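Local coordinates for leucine aminopeptidase 1 (Caenorhabditis elegans, PDB 2HC9), which removes N-terminal amino acids, preferably leucine, from peptides as a two-zinc M17 aminopeptidase and probably acts as a digestive enzyme, at residues T2-R7 / L144-D149; S27-V32 / V112-Y117; L184-L189 / L302-N307. The protein carries 1 engineered substitution. All coordinates share one frame; numbering follows the deposited sequence. Where two conformers were deposited one is given.

Contacts 1 and 2 belong to the N-terminal domain and share one mixed sheet: strand 145-151 of contact 1 lies next to strand 108-114 of contact 2, and D149 O probably accepts from L113 N between them. Contact 3 lies in the catalytic domain, its centre about 43 Å from that of contact 2. Contact 1 is a strand pair, partly buried, built on main-chain bonds with a salt bridge added. Contact 2, also partly buried, packs a short helix on a strand end through a phenylalanine ring and aliphatic groups. Contact 3 is buried throughout and joins helix start to strand by methyl packing and one water, close to the zinc site.

Contact 1: T2-R7 / L144-D149; sequences TQVLVR and LNVNID. With GOL (glycerol), chain P.
Q3-R7 and N145-D149 run as neighbouring parallel strands, their axes 4.7 Å apart at closest approach and their directions 21° apart, with Q3 beside N145 and R7 beside D149. Five main-chain hydrogen bonds form the ladder, from Q3 N to L144 O (3.0 Å) through to R7 N to I148 O (2.8 Å). Ahead of it, the T2 side chain adds a further rung: OG1, turned beside its own backbone N (chi1 -73°), accepts from L144 N at 2.8 Å, while T2 CG2 rests on V146 CG2. This pair forms one margin of the six-stranded mixed sheet of the N-terminal, macro-clan domain; within the chain strand 3-8 is outermost, and 145-151 separates it from 108-114. On one face V4 and V146 lie side by side, and V4 CG1 meets I148 CD1 at 3.8 Å; helices 157-178 and 120-128 both pack on V6, the latter also on I148. The other face is mostly polar, with L5 among Q3, N145, N147, R7 and D149. R7 grips D149 side-on in a salt bridge, NE to OD1 at 2.8 Å and NH2 to the syn lone pair of OD2 at 3.0 Å, the two planes turned 35° apart. N147 stacks its amide on the guanidinium, OD1 standing 3.4 Å above the guanidinium centre. D149 OD2 also accepts from H110 NE2 and Q11 N. An alanine at R7 would probably leave D149 to these two partners, without its arginine mate, and N147 without the flat group its amide stacks on. R7 NH1 donates to A12 O and, weakly, to a glycerol.

Contact 2: S27-V32 / V112-Y117; sequences SVLKNV and VLFAEY
V32 and F114 meet tip to tip: V32 CG2 sits over the ring face in a CH-pi contact, 3.7 Å from the F114 centroid and only 9° off the ring normal. The other methyl, V32 CG1, reaches the far end of the ring at CZ, also at 3.7 Å. L29 crosses the phenylalanine at about a right angle and brings CD2 to within 3.8 Å of F114 CD2, while V28 covers the root of the ring, its CG1 lying 3.7 Å from F114 CB. No hydrogen bond spans the two segments; the contact is wholly apolar, and even E116 takes part only through its aliphatic CG, loosely, against V28 CG2. V28, L29 and V32 approach F114 from one short run of chain, whose turn includes the bonds N31 N to V28 O and V32 N to L29 O (3.2 Å). The F114 ring also meets F38, edge-to-face, and its side chain touches I22. Helix 26-31, which directly follows strand 18-25 and is tied by S27 OG to D79, thus packs against the end of the adjacent strand 108-114, with helix 36-42 contributing F38 to both V32 and F114.

Contact 3: L184-L189 / L302-N307; sequences LTTDAL and LCIVEN
T186 and L189, in the first turn of helix 186-199, pack on I304 of strand 297-307 in the mixed sheet of the catalytic domain. I304 CG2 presses against the start of the helix, 3.6 Å from T186 CA, and its CD1 lies 4.0 Å from L189 CG. T186 CG2 settles on the strand backbone itself, 3.4 Å from V305 C. Chi1 of 61° sets T186 OG1 between its backbone N and carbonyl carbon, where it bonds to P230 O and T229 OG1. The helix start is capped by T185, whose OG1 accepts from A188 N at 3.1 Å. A water joins the two segments: it accepts from T186 N (2.9 Å) and donates to E306 OE1 (2.8 Å), and the helix's N-terminal end would probably be favourable to this carboxylate. E306 OE2 forms a salt bridge with K315 of the second subunit and also bonds to N308 ND2. V305 points away from the helix, its side chain about 5 Å from that of the zinc ligand E336, and N307 ND2 bonds to D257 OD1, another zinc ligand. Such helix-on-sheet packing, with the metals near the strand's C-terminal end, is typical of the alpha/beta catalytic domain of M17 aminopeptidases.

Contact 1: T2-R7 / L144-D149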
ATOM      1  N   THR A   2      44.276   0.760  10.232  1.00 17.01           N
ATOM      2  CA  THR A   2      44.992   0.080   9.107  1.00 17.05           C
ATOM      3  C   THR A   2      45.605   1.141   8.211  1.00 19.50           C
ATOM      4  O   THR A   2      44.944   2.127   7.853  1.00 20.61           O
ATOM      5  CB  THR A   2      43.999  -0.849   8.336  1.00 19.37           C
ATOM      6  OG1 THR A   2      43.729  -1.998   9.140  1.00 20.62           O
ATOM      7  CG2 THR A   2      44.543  -1.309   6.948  1.00 19.14           C
ATOM      8  N   GLN A   3      46.868   0.952   7.849  0.50 16.03           N
ATOM      9  CA  GLN A   3      47.550   1.900   6.986  0.50 17.05           C
ATOM     10  C   GLN A   3      47.765   1.310   5.602  0.50 17.81           C
ATOM     11  O   GLN A   3      48.117   0.131   5.459  0.50 17.02           O
ATOM     12  CB  GLN A   3      48.904   2.289   7.583  0.50 21.42           C
ATOM     13  CG  GLN A   3      48.812   2.836   8.995  0.50 20.41           C
ATOM     14  CD  GLN A   3      48.219   4.215   9.029  0.50 25.80           C
ATOM     15  OE1 GLN A   3      48.720   5.126   8.378  0.50 33.87           O
ATOM     16  NE2 GLN A   3      47.137   4.382   9.784  0.50 24.50           N
ATOM     17  N   VAL A   4      47.578   2.149   4.587  1.00 15.71           N
ATOM     18  CA  VAL A   4      47.708   1.720   3.198  1.00 15.75           C
ATOM     19  C   VAL A   4      48.799   2.537   2.515  1.00 15.86           C
ATOM     20  O   VAL A   4      48.739   3.754   2.473  1.00 16.90           O
ATOM     21  CB  VAL A   4      46.361   1.841   2.421  1.00 18.01           C
ATOM     22  CG1 VAL A   4      46.573   1.539   0.939  1.00 19.76           C
ATOM     23  CG2 VAL A   4      45.332   0.897   2.994  1.00 18.13           C
ATOM     24  N   LEU A   5      49.825   1.854   2.016  1.00 17.69           N
ATOM     25  CA  LEU A   5      50.904   2.527   1.292  1.00 17.11           C
ATOM     26  C   LEU A   5      50.947   1.929  -0.096  1.00 17.70           C
ATOM     27  O   LEU A   5      50.869   0.706  -0.252  1.00 17.29           O
ATOM     28  CB  LEU A   5      52.269   2.251   1.974  1.00 16.50           C
ATOM     29  CG  LEU A   5      53.478   2.876   1.251  1.00 17.23           C
ATOM     30  CD1 LEU A   5      53.422   4.412   1.344  1.00 19.93           C
ATOM     31  CD2 LEU A   5      54.795   2.357   1.873  1.00 21.20           C
ATOM     32  N   VAL A   6      51.062   2.789  -1.093  1.00 16.57           N
ATOM     33  CA  VAL A   6      51.203   2.358  -2.465  1.00 18.51           C
ATOM     34  C   VAL A   6      52.678   2.558  -2.848  1.00 20.90           C
ATOM     35  O   VAL A   6      53.238   3.647  -2.642  1.00 18.16           O
ATOM     36  CB  VAL A   6      50.291   3.178  -3.427  1.00 18.26           C
ATOM     37  CG1 VAL A   6      50.458   2.680  -4.875  1.00 16.87           C
ATOM     38  CG2 VAL A   6      48.819   3.088  -2.984  1.00 19.47           C
ATOM     39  N   ARG A   7      53.293   1.506  -3.384  1.00 19.79           N
ATOM     40  CA  ARG A   7      54.708   1.583  -3.797  1.00 17.44           C
ATOM     41  C   ARG A   7      54.895   1.274  -5.263  1.00 22.71           C
ATOM     42  O   ARG A   7      54.139   0.512  -5.877  1.00 19.87           O
ATOM     43  CB  ARG A   7      55.567   0.614  -2.973  1.00 15.64           C
ATOM     44  CG  ARG A   7      55.519   0.881  -1.462  1.00 22.46           C
ATOM     45  CD  ARG A   7      56.452  -0.019  -0.642  1.00 21.45           C
ATOM     46  NE  ARG A   7      56.131  -1.439  -0.739  1.00 19.93           N
ATOM     47  CZ  ARG A   7      56.594  -2.358   0.112  1.00 22.46           C
ATOM     48  NH1 ARG A   7      57.395  -1.988   1.110  1.00 19.17           N
ATOM     49  NH2 ARG A   7      56.296  -3.638  -0.046  1.00 17.24           N
ATOM     50  N   LEU A 144      45.936  -3.430  10.162  1.00 22.69           N
ATOM     51  CA  LEU A 144      46.825  -4.136   9.258  1.00 21.03           C
ATOM     52  C   LEU A 144      47.755  -3.148   8.619  1.00 24.33           C
ATOM     53  O   LEU A 144      47.444  -1.960   8.483  1.00 23.59           O
ATOM     54  CB  LEU A 144      46.024  -4.833   8.146  1.00 21.56           C
ATOM     55  CG  LEU A 144      44.989  -5.872   8.599  1.00 27.34           C
ATOM     56  CD1 LEU A 144      44.161  -6.337   7.426  1.00 34.29           C
ATOM     57  CD2 LEU A 144      45.650  -7.053   9.215  1.00 29.39           C
ATOM     58  N   ASN A 145      48.903  -3.651   8.203  0.50 19.26           N
ATOM     59  CA  ASN A 145      49.820  -2.881   7.396  0.50 20.85           C
ATOM     60  C   ASN A 145      49.614  -3.341   5.957  0.50 21.24           C
ATOM     61  O   ASN A 145      49.901  -4.497   5.624  0.50 17.54           O
ATOM     62  CB  ASN A 145      51.256  -3.138   7.894  0.50 22.34           C
ATOM     63  CG  ASN A 145      52.317  -2.718   6.899  0.50 26.36           C
ATOM     64  OD1 ASN A 145      52.364  -1.572   6.460  0.50 27.69           O
ATOM     65  ND2 ASN A 145      53.186  -3.656   6.544  0.50 35.33           N
ATOM     66  N   VAL A 146      49.080  -2.452   5.117  1.00 17.75           N
ATOM     67  CA  VAL A 146      48.814  -2.797   3.710  1.00 18.40           C
ATOM     68  C   VAL A 146      49.841  -2.143   2.792  1.00 18.11           C
ATOM     69  O   VAL A 146      50.075  -0.936   2.869  1.00 15.93           O
ATOM     70  CB  VAL A 146      47.378  -2.409   3.277  1.00 20.39           C
ATOM     71  CG1 VAL A 146      47.125  -2.751   1.805  1.00 17.83           C
ATOM     72  CG2 VAL A 146      46.340  -3.066   4.213  1.00 20.22           C
ATOM     73  N   ASN A 147      50.476  -2.956   1.949  1.00 15.61           N
ATOM     74  CA  ASN A 147      51.320  -2.440   0.871  1.00 17.61           C
ATOM     75  C   ASN A 147      50.723  -2.855  -0.474  1.00 18.17           C
ATOM     76  O   ASN A 147      50.597  -4.048  -0.754  1.00 20.68           O
ATOM     77  CB  ASN A 147      52.745  -2.994   0.977  1.00 16.57           C
ATOM     78  CG  ASN A 147      53.526  -2.338   2.110  1.00 18.55           C
ATOM     79  OD1 ASN A 147      53.964  -1.188   2.011  1.00 20.04           O
ATOM     80  ND2 ASN A 147      53.669  -3.064   3.198  1.00 19.24           N
ATOM     81  N   ILE A 148      50.347  -1.869  -1.282  1.00 17.21           N
ATOM     82  CA  ILE A 148      49.977  -2.104  -2.677  1.00 16.75           C
ATOM     83  C   ILE A 148      51.185  -1.810  -3.561  1.00 18.84           C
ATOM     84  O   ILE A 148      51.534  -0.647  -3.821  1.00 19.36           O
ATOM     85  CB  ILE A 148      48.750  -1.224  -3.118  1.00 15.64           C
ATOM     86  CG1 ILE A 148      47.600  -1.368  -2.081  1.00 17.05           C
ATOM     87  CG2 ILE A 148      48.325  -1.585  -4.559  1.00 16.21           C
ATOM     88  CD1 ILE A 148      46.446  -0.408  -2.289  1.00 20.17           C
ATOM     89  N   ASP A 149      51.808  -2.885  -4.027  1.00 16.89           N
ATOM     90  CA  ASP A 149      52.985  -2.811  -4.896  1.00 16.17           C
ATOM     91  C   ASP A 149      52.593  -2.904  -6.359  1.00 20.66           C
ATOM     92  O   ASP A 149      52.147  -3.948  -6.855  1.00 20.88           O
ATOM     93  CB  ASP A 149      53.989  -3.915  -4.523  1.00 18.51           C
ATOM     94  CG  ASP A 149      54.653  -3.662  -3.168  1.00 19.84           C
ATOM     95  OD1 ASP A 149      54.387  -2.602  -2.537  1.00 21.59           O
ATOM     96  OD2 ASP A 149      55.440  -4.524  -2.739  1.00 20.77           O
TER
HETATM   97  C1  GOL P1009      56.093  -2.802   5.297  1.00 61.10           C
HETATM   98  O1  GOL P1009      55.419  -3.886   5.899  1.00 64.29           O
HETATM   99  C2  GOL P1009      57.598  -2.938   5.447  1.00 66.27           C
HETATM  100  O2  GOL P1009      58.225  -2.696   4.211  1.00 62.25           O
HETATM  101  C3  GOL P1009      58.086  -2.008   6.538  1.00 65.87           C
HETATM  102  O3  GOL P1009      58.119  -2.685   7.769  1.00 68.09           O

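Contact 2: S27-V32 / V112-Y117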
ATOM      1  N   SER A  27      45.311 -11.127 -19.565  1.00 24.51           N
ATOM      2  CA  SER A  27      46.324 -11.000 -20.600  1.00 28.83           C
ATOM      3  C   SER A  27      47.666 -10.603 -19.994  1.00 28.65           C
ATOM      4  O   SER A  27      48.722 -11.024 -20.494  1.00 29.85           O
ATOM      5  CB  SER A  27      45.914  -9.983 -21.675  1.00 26.24           C
ATOM      6  OG  SER A  27      45.760  -8.681 -21.108  1.00 26.80           O
ATOM      7  N   VAL A  28      47.629  -9.807 -18.922  1.00 21.26           N
ATOM      8  CA  VAL A  28      48.856  -9.334 -18.269  1.00 22.24           C
ATOM      9  C   VAL A  28      49.474 -10.483 -17.464  1.00 25.80           C
ATOM     10  O   VAL A  28      50.676 -10.796 -17.597  1.00 23.93           O
ATOM     11  CB  VAL A  28      48.583  -8.114 -17.359  1.00 21.25           C
ATOM     12  CG1 VAL A  28      49.833  -7.752 -16.561  1.00 21.78           C
ATOM     13  CG2 VAL A  28      48.081  -6.909 -18.203  1.00 21.28           C
ATOM     14  N   LEU A  29      48.634 -11.128 -16.655  1.00 23.32           N
ATOM     15  CA  LEU A  29      49.041 -12.310 -15.881  1.00 23.17           C
ATOM     16  C   LEU A  29      49.651 -13.410 -16.749  1.00 27.94           C
ATOM     17  O   LEU A  29      50.605 -14.068 -16.328  1.00 27.18           O
ATOM     18  CB  LEU A  29      47.871 -12.881 -15.066  1.00 22.69           C
ATOM     19  CG  LEU A  29      47.310 -11.987 -13.947  1.00 22.71           C
ATOM     20  CD1 LEU A  29      46.081 -12.636 -13.295  1.00 20.45           C
ATOM     21  CD2 LEU A  29      48.363 -11.677 -12.900  1.00 21.42           C
ATOM     22  N   LYS A  30      49.101 -13.603 -17.953  1.00 26.30           N
ATOM     23  CA  LYS A  30      49.636 -14.593 -18.897  1.00 30.39           C
ATOM     24  C   LYS A  30      51.106 -14.308 -19.230  1.00 28.28           C
ATOM     25  O   LYS A  30      51.874 -15.224 -19.511  1.00 29.66           O
ATOM     26  CB  LYS A  30      48.823 -14.588 -20.191  1.00 33.73           C
ATOM     27  CG  LYS A  30      47.631 -15.506 -20.198  1.00 48.27           C
ATOM     28  CD  LYS A  30      46.942 -15.508 -21.579  1.00 55.20           C
ATOM     29  CE  LYS A  30      47.954 -15.701 -22.721  1.00 60.60           C
ATOM     30  NZ  LYS A  30      47.410 -16.507 -23.867  1.00 66.04           N
ATOM     31  N   ASN A  31      51.489 -13.041 -19.212  1.00 29.61           N
ATOM     32  CA  ASN A  31      52.848 -12.656 -19.578  1.00 34.20           C
ATOM     33  C   ASN A  31      53.803 -12.473 -18.408  1.00 33.99           C
ATOM     34  O   ASN A  31      54.990 -12.214 -18.601  1.00 33.76           O
ATOM     35  CB  ASN A  31      52.833 -11.427 -20.479  1.00 34.41           C
ATOM     36  CG  ASN A  31      52.352 -11.756 -21.882  1.00 43.18           C
ATOM     37  OD1 ASN A  31      51.727 -10.937 -22.538  1.00 47.93           O
ATOM     38  ND2 ASN A  31      52.627 -12.969 -22.332  1.00 40.99           N
ATOM     39  N   VAL A  32      53.296 -12.623 -17.190  1.00 25.56           N
ATOM     40  CA  VAL A  32      54.158 -12.510 -16.016  1.00 28.41           C
ATOM     41  C   VAL A  32      55.090 -13.733 -15.924  1.00 31.17           C
ATOM     42  O   VAL A  32      54.636 -14.875 -16.012  1.00 34.25           O
ATOM     43  CB  VAL A  32      53.323 -12.354 -14.721  1.00 28.68           C
ATOM     44  CG1 VAL A  32      54.232 -12.458 -13.484  1.00 30.91           C
ATOM     45  CG2 VAL A  32      52.593 -11.009 -14.738  1.00 25.57           C
ATOM     46  N   VAL A 112      50.235  -7.506  -4.859  1.00 16.83           N
ATOM     47  CA  VAL A 112      51.038  -7.358  -6.068  1.00 17.85           C
ATOM     48  C   VAL A 112      50.082  -7.065  -7.224  1.00 17.28           C
ATOM     49  O   VAL A 112      49.339  -7.947  -7.680  1.00 20.01           O
ATOM     50  CB  VAL A 112      51.865  -8.607  -6.376  1.00 18.36           C
ATOM     51  CG1 VAL A 112      52.653  -8.374  -7.682  1.00 18.63           C
ATOM     52  CG2 VAL A 112      52.843  -8.897  -5.207  1.00 17.91           C
ATOM     53  N   LEU A 113      50.120  -5.826  -7.665  1.00 16.50           N
ATOM     54  CA  LEU A 113      49.202  -5.331  -8.704  1.00 16.31           C
ATOM     55  C   LEU A 113      49.920  -5.219 -10.046  1.00 19.56           C
ATOM     56  O   LEU A 113      50.712  -4.294 -10.263  1.00 18.96           O
ATOM     57  CB  LEU A 113      48.612  -3.974  -8.289  1.00 18.21           C
ATOM     58  CG  LEU A 113      47.711  -3.250  -9.323  1.00 19.57           C
ATOM     59  CD1 LEU A 113      46.469  -4.098  -9.659  1.00 21.29           C
ATOM     60  CD2 LEU A 113      47.281  -1.896  -8.775  1.00 24.87           C
ATOM     61  N   PHE A 114      49.609  -6.149 -10.953  1.00 18.16           N
ATOM     62  CA  PHE A 114      50.132  -6.088 -12.326  1.00 19.57           C
ATOM     63  C   PHE A 114      49.163  -5.307 -13.196  1.00 26.14           C
ATOM     64  O   PHE A 114      48.196  -5.853 -13.691  1.00 29.18           O
ATOM     65  CB  PHE A 114      50.275  -7.496 -12.899  1.00 18.18           C
ATOM     66  CG  PHE A 114      51.322  -8.325 -12.214  1.00 20.62           C
ATOM     67  CD1 PHE A 114      52.679  -8.073 -12.430  1.00 23.98           C
ATOM     68  CD2 PHE A 114      50.951  -9.383 -11.386  1.00 24.59           C
ATOM     69  CE1 PHE A 114      53.669  -8.854 -11.800  1.00 25.33           C
ATOM     70  CE2 PHE A 114      51.926 -10.177 -10.750  1.00 25.40           C
ATOM     71  CZ  PHE A 114      53.290  -9.909 -10.965  1.00 26.99           C
ATOM     72  N   ALA A 115      49.410  -4.023 -13.369  1.00 25.25           N
ATOM     73  CA  ALA A 115      48.450  -3.193 -14.089  1.00 25.88           C
ATOM     74  C   ALA A 115      49.219  -2.349 -15.060  1.00 27.46           C
ATOM     75  O   ALA A 115      50.289  -1.820 -14.737  1.00 27.27           O
ATOM     76  CB  ALA A 115      47.654  -2.330 -13.122  1.00 26.20           C
ATOM     77  N   GLU A 116      48.673  -2.226 -16.264  1.00 24.92           N
ATOM     78  CA  GLU A 116      49.157  -1.281 -17.252  0.50 25.26           C
ATOM     79  C   GLU A 116      48.882   0.125 -16.780  1.00 24.66           C
ATOM     80  O   GLU A 116      47.963   0.348 -15.995  1.00 19.68           O
ATOM     81  CB  GLU A 116      48.444  -1.501 -18.588  0.50 28.39           C
ATOM     82  CG  GLU A 116      48.981  -2.668 -19.385  0.50 33.09           C
ATOM     83  CD  GLU A 116      49.958  -2.240 -20.463  0.50 39.60           C
ATOM     84  OE1 GLU A 116      51.124  -1.943 -20.128  0.50 33.15           O
ATOM     85  OE2 GLU A 116      49.558  -2.211 -21.650  0.50 41.98           O
ATOM     86  N   TYR A 117      49.654   1.080 -17.278  1.00 22.10           N
ATOM     87  CA  TYR A 117      49.615   2.452 -16.781  1.00 24.62           C
ATOM     88  C   TYR A 117      48.209   3.079 -16.738  1.00 24.22           C
ATOM     89  O   TYR A 117      47.858   3.736 -15.755  1.00 23.98           O
ATOM     90  CB  TYR A 117      50.535   3.294 -17.654  1.00 26.77           C
ATOM     91  CG  TYR A 117      50.962   4.600 -17.094  1.00 31.27           C
ATOM     92  CD1 TYR A 117      51.410   4.718 -15.784  1.00 28.47           C
ATOM     93  CD2 TYR A 117      50.942   5.729 -17.898  1.00 36.59           C
ATOM     94  CE1 TYR A 117      51.832   5.936 -15.294  1.00 35.70           C
ATOM     95  CE2 TYR A 117      51.343   6.935 -17.422  1.00 35.98           C
ATOM     96  CZ  TYR A 117      51.785   7.040 -16.139  1.00 35.64           C
ATOM     97  OH  TYR A 117      52.188   8.273 -15.709  1.00 38.82           O
TER

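Contact 3: L184-L189 / L302-N307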
ATOM      1  N   LEU A 184      28.602  11.280  13.672  1.00 16.71           N
ATOM      2  CA  LEU A 184      28.885  12.307  12.648  1.00 15.78           C
ATOM      3  C   LEU A 184      27.698  13.251  12.523  1.00 16.95           C
ATOM      4  O   LEU A 184      26.882  13.177  11.588  1.00 15.20           O
ATOM      5  CB  LEU A 184      29.324  11.707  11.299  1.00 14.33           C
ATOM      6  CG  LEU A 184      29.916  12.768  10.343  1.00 15.38           C
ATOM      7  CD1 LEU A 184      31.401  13.134  10.695  1.00 16.39           C
ATOM      8  CD2 LEU A 184      29.830  12.271   8.906  1.00 16.50           C
ATOM      9  N   THR A 185      27.604  14.156  13.488  1.00 15.37           N
ATOM     10  CA  THR A 185      26.598  15.218  13.467  1.00 14.44           C
ATOM     11  C   THR A 185      27.009  16.343  12.512  1.00 13.69           C
ATOM     12  O   THR A 185      28.122  16.321  11.981  1.00 15.01           O
ATOM     13  CB  THR A 185      26.483  15.822  14.890  1.00 15.92           C
ATOM     14  OG1 THR A 185      27.773  16.327  15.263  1.00 15.00           O
ATOM     15  CG2 THR A 185      26.023  14.737  15.917  1.00 16.00           C
ATOM     16  N   THR A 186      26.170  17.374  12.351  1.00 14.24           N
ATOM     17  CA  THR A 186      26.621  18.532  11.557  1.00 16.48           C
ATOM     18  C   THR A 186      27.898  19.129  12.150  1.00 19.13           C
ATOM     19  O   THR A 186      28.840  19.468  11.411  1.00 13.93           O
ATOM     20  CB  THR A 186      25.573  19.664  11.444  1.00 14.21           C
ATOM     21  OG1 THR A 186      25.258  20.161  12.747  1.00 16.16           O
ATOM     22  CG2 THR A 186      24.279  19.164  10.751  1.00 13.61           C
ATOM     23  N   ASP A 187      27.921  19.264  13.479  1.00 14.25           N
ATOM     24  CA  ASP A 187      29.119  19.784  14.179  1.00 16.54           C
ATOM     25  C   ASP A 187      30.357  18.944  13.879  1.00 15.79           C
ATOM     26  O   ASP A 187      31.454  19.479  13.633  1.00 15.07           O
ATOM     27  CB  ASP A 187      28.878  19.766  15.695  1.00 18.35           C
ATOM     28  CG  ASP A 187      27.879  20.849  16.159  1.00 24.17           C
ATOM     29  OD1 ASP A 187      27.539  21.751  15.377  1.00 20.04           O
ATOM     30  OD2 ASP A 187      27.454  20.790  17.328  1.00 21.18           O
ATOM     31  N   ALA A 188      30.201  17.623  13.942  1.00 17.87           N
ATOM     32  CA  ALA A 188      31.339  16.734  13.716  1.00 16.25           C
ATOM     33  C   ALA A 188      31.816  16.828  12.266  1.00 16.98           C
ATOM     34  O   ALA A 188      33.013  16.808  12.011  1.00 15.86           O
ATOM     35  CB  ALA A 188      30.967  15.313  14.041  1.00 16.19           C
ATOM     36  N   LEU A 189      30.886  16.924  11.315  1.00 15.86           N
ATOM     37  CA  LEU A 189      31.305  17.070   9.910  1.00 15.92           C
ATOM     38  C   LEU A 189      31.961  18.443   9.617  1.00 13.75           C
ATOM     39  O   LEU A 189      32.942  18.519   8.853  1.00 16.67           O
ATOM     40  CB  LEU A 189      30.144  16.763   8.929  1.00 17.80           C
ATOM     41  CG  LEU A 189      30.497  16.810   7.421  1.00 17.14           C
ATOM     42  CD1 LEU A 189      31.701  15.886   7.092  1.00 14.56           C
ATOM     43  CD2 LEU A 189      29.270  16.409   6.555  1.00 18.19           C
ATOM     44  N   LEU A 302      30.769  23.138   1.383  1.00 16.02           N
ATOM     45  CA  LEU A 302      30.044  22.015   1.981  1.00 18.24           C
ATOM     46  C   LEU A 302      28.786  22.511   2.654  1.00 16.78           C
ATOM     47  O   LEU A 302      28.851  23.361   3.529  1.00 16.69           O
ATOM     48  CB  LEU A 302      30.924  21.268   2.989  1.00 15.60           C
ATOM     49  CG  LEU A 302      32.285  20.835   2.399  1.00 18.35           C
ATOM     50  CD1 LEU A 302      33.048  20.064   3.466  1.00 23.49           C
ATOM     51  CD2 LEU A 302      32.204  20.021   1.097  1.00 15.08           C
ATOM     52  N   CYS A 303      27.631  21.978   2.234  1.00 13.00           N
ATOM     53  CA  CYS A 303      26.363  22.403   2.802  1.00 14.51           C
ATOM     54  C   CYS A 303      25.959  21.329   3.798  1.00 16.20           C
ATOM     55  O   CYS A 303      25.621  20.216   3.387  1.00 15.31           O
ATOM     56  CB  CYS A 303      25.321  22.523   1.668  1.00 13.68           C
ATOM     57  SG  CYS A 303      25.885  23.617   0.318  1.00 17.18           S
ATOM     58  N   ILE A 304      26.027  21.647   5.094  1.00 13.44           N
ATOM     59  CA  ILE A 304      26.029  20.603   6.147  1.00 14.16           C
ATOM     60  C   ILE A 304      24.806  20.808   7.056  1.00 15.20           C
ATOM     61  O   ILE A 304      24.708  21.806   7.761  1.00 17.53           O
ATOM     62  CB  ILE A 304      27.305  20.653   6.994  1.00 15.42           C
ATOM     63  CG1 ILE A 304      28.536  20.355   6.116  1.00 15.15           C
ATOM     64  CG2 ILE A 304      27.241  19.602   8.139  1.00 12.69           C
ATOM     65  CD1 ILE A 304      29.890  20.689   6.823  1.00 16.83           C
ATOM     66  N   VAL A 305      23.845  19.893   6.959  1.00 13.69           N
ATOM     67  CA  VAL A 305      22.563  20.039   7.697  1.00 12.39           C
ATOM     68  C   VAL A 305      22.105  18.668   8.173  1.00 14.10           C
ATOM     69  O   VAL A 305      22.534  17.646   7.641  1.00 13.31           O
ATOM     70  CB  VAL A 305      21.434  20.598   6.792  1.00 15.10           C
ATOM     71  CG1 VAL A 305      21.772  22.005   6.270  1.00 17.04           C
ATOM     72  CG2 VAL A 305      21.107  19.610   5.637  1.00 15.54           C
ATOM     73  N   GLU A 306      21.242  18.644   9.185  1.00 12.50           N
ATOM     74  CA  GLU A 306      20.478  17.429   9.447  1.00 13.83           C
ATOM     75  C   GLU A 306      19.000  17.731   9.215  1.00 15.39           C
ATOM     76  O   GLU A 306      18.502  18.748   9.693  1.00 16.48           O
ATOM     77  CB  GLU A 306      20.733  16.907  10.868  1.00 14.17           C
ATOM     78  CG  GLU A 306      19.890  15.615  11.157  1.00 14.47           C
ATOM     79  CD  GLU A 306      20.304  14.852  12.415  1.00 17.10           C
ATOM     80  OE1 GLU A 306      21.498  14.898  12.790  1.00 17.18           O
ATOM     81  OE2 GLU A 306      19.424  14.191  13.023  1.00 15.42           O
ATOM     82  N   ASN A 307      18.322  16.858   8.453  1.00 13.52           N
ATOM     83  CA  ASN A 307      16.918  17.064   8.067  1.00 13.24           C
ATOM     84  C   ASN A 307      16.037  16.218   9.001  1.00 16.31           C
ATOM     85  O   ASN A 307      15.943  14.990   8.844  1.00 17.23           O
ATOM     86  CB  ASN A 307      16.735  16.654   6.585  1.00 12.41           C
ATOM     87  CG  ASN A 307      15.414  17.153   5.999  1.00 16.53           C
ATOM     88  OD1 ASN A 307      14.884  18.173   6.429  1.00 17.61           O
ATOM     89  ND2 ASN A 307      14.869  16.415   5.029  1.00 14.73           N
TER
HETATM   90  O   HOH W   1      23.523  16.726  13.246  1.00 17.08           O